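CdiI immunity protein (Yersinia kristensenii ATCC 33638, PDB 5E3E) probably protects the cell that makes it by binding and neutralising its cognate CdiA toxin, a nuclease of the RNase A superfamily. Local coordinates at residues 58-61 with 62-66. Numbering follows the deposited sequence.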
loop_
_atom_site.group_PDB
_atom_site.type_symbol
_atom_site.label_atom_id
_atom_site.label_comp_id
_atom_site.label_asym_id
_atom_site.label_seq_id
_atom_site.Cartn_x
_atom_site.Cartn_y
_atom_site.Cartn_z
ATOM N N LEU A 58 -13.154 -6.503 18.921
ATOM C CA LEU A 58 -13.231 -5.335 19.782
ATOM C C LEU A 58 -14.548 -4.566 19.601
ATOM O O LEU A 58 -14.856 -3.744 20.407
ATOM C CB LEU A 58 -12.073 -4.390 19.467
ATOM C CG LEU A 58 -10.659 -4.937 19.645
ATOM C CD1 LEU A 58 -9.643 -3.876 19.250
ATOM C CD2 LEU A 58 -10.441 -5.430 21.060
ATOM N N SER A 59 -15.311 -4.811 18.533
ATOM C CA SER A 59 -16.541 -4.029 18.254
ATOM C C SER A 59 -16.335 -2.525 18.360
ATOM O O SER A 59 -17.075 -1.821 19.054
ATOM C CB SER A 59 -17.728 -4.417 19.128
ATOM O OG SER A 59 -18.022 -5.779 18.970
ATOM N N LEU A 60 -15.317 -2.037 17.688
ATOM C CA LEU A 60 -15.010 -0.603 17.731
ATOM C C LEU A 60 -16.077 0.221 17.043
ATOM O O LEU A 60 -16.665 -0.229 16.047
ATOM C CB LEU A 60 -13.669 -0.288 17.055
ATOM C CG LEU A 60 -12.429 -0.932 17.627
ATOM C CD1 LEU A 60 -11.208 -0.627 16.799
ATOM C CD2 LEU A 60 -12.189 -0.469 19.075
ATOM N N PRO A 61 -16.285 1.464 17.499
ATOM C CA PRO A 61 -16.977 2.481 16.722
ATOM C C PRO A 61 -16.431 2.570 15.299
ATOM O O PRO A 61 -15.209 2.549 15.107
ATOM C CB PRO A 61 -16.669 3.759 17.483
ATOM C CG PRO A 61 -16.535 3.294 18.913
ATOM C CD PRO A 61 -15.792 2.000 18.781
ATOM N N ASP A 62 -17.318 2.651 14.301
ATOM C CA ASP A 62 -16.849 2.572 12.938
ATOM C C ASP A 62 -15.811 3.624 12.591
ATOM O O ASP A 62 -14.905 3.358 11.809
ATOM C CB ASP A 62 -18.004 2.694 11.941
ATOM C CG ASP A 62 -17.554 2.392 10.514
ATOM O OD1 ASP A 62 -17.098 1.264 10.341
ATOM O OD2 ASP A 62 -17.590 3.311 9.658
ATOM N N ASP A 63 -15.974 4.838 13.103
ATOM C CA ASP A 63 -15.000 5.879 12.791
ATOM C C ASP A 63 -13.572 5.513 13.251
ATOM O O ASP A 63 -12.593 5.841 12.548
ATOM C CB ASP A 63 -15.468 7.269 13.263
ATOM C CG ASP A 63 -15.629 7.411 14.786
ATOM O OD1 ASP A 63 -15.552 6.437 15.545
ATOM O OD2 ASP A 63 -15.883 8.576 15.229
ATOM N N GLU A 64 -13.468 4.813 14.389
ATOM C CA GLU A 64 -12.151 4.395 14.882
ATOM C C GLU A 64 -11.585 3.266 14.033
ATOM O O GLU A 64 -10.417 3.285 13.686
ATOM C CB GLU A 64 -12.185 4.021 16.371
ATOM C CG GLU A 64 -12.626 5.166 17.268
ATOM C CD GLU A 64 -12.892 4.783 18.739
ATOM O OE1 GLU A 64 -12.314 3.797 19.251
ATOM O OE2 GLU A 64 -13.679 5.508 19.377
ATOM N N LEU A 65 -12.401 2.285 13.680
ATOM C CA LEU A 65 -11.934 1.195 12.833
ATOM C C LEU A 65 -11.566 1.729 11.476
ATOM O O LEU A 65 -10.556 1.306 10.907
ATOM C CB LEU A 65 -12.952 0.063 12.733
ATOM C CG LEU A 65 -12.503 -1.185 11.979
ATOM C CD1 LEU A 65 -11.154 -1.695 12.471
ATOM C CD2 LEU A 65 -13.617 -2.223 12.123
ATOM N N GLN A 66 -12.315 2.698 10.957
ATOM C CA GLN A 66 -11.952 3.252 9.641
ATOM C C GLN A 66 -10.635 3.994 9.689
ATOM O O GLN A 66 -9.849 3.910 8.777
ATOM C CB GLN A 66 -13.050 4.175 9.075
ATOM C CG GLN A 66 -12.820 4.659 7.654
ATOM C CD GLN A 66 -13.938 5.570 7.170
ATOM O OE1 GLN A 66 -15.121 5.169 7.054
ATOM N NE2 GLN A 66 -13.576 6.799 6.877
#
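P61 and L65 are joined by the first i to i+4 hydrogen bond of helix 62-72: L65 N donates its N-H to P61 O over 3.2 Å, with a nearly straight N-H...O angle of 166° and the donor almost in line with the carbonyl. The same oxygen takes a second, weak bond from E64 N at 2.9 Å, bent to 127°. This is a helix start with proline at the N-cap; a proline there has no side-chain acceptor to offer the first-turn amides, and its ring packs against two acidic side chains of the first turn. The extended chain of E64 passes obliquely across P61, bringing OE2 to 3.6 Å from CG. With CG held between the backbone N and the carbonyl carbon (chi1 64°), D63 swings back and sets OD1 3.5 Å from P61 CB. Acids at this end would probably interact favourably with the helix dipole. D62 heads away from the loop, although its CB still touches P61 C, and its OD1 accepts a hydrogen bond from S86 N, tying this turn to the start of helix 86-96. L65 is buried, packing on L90 of that helix. Between apolar side chains the loop adds a single loose contact, L60 CB lying 4.4 Å from L65 CB.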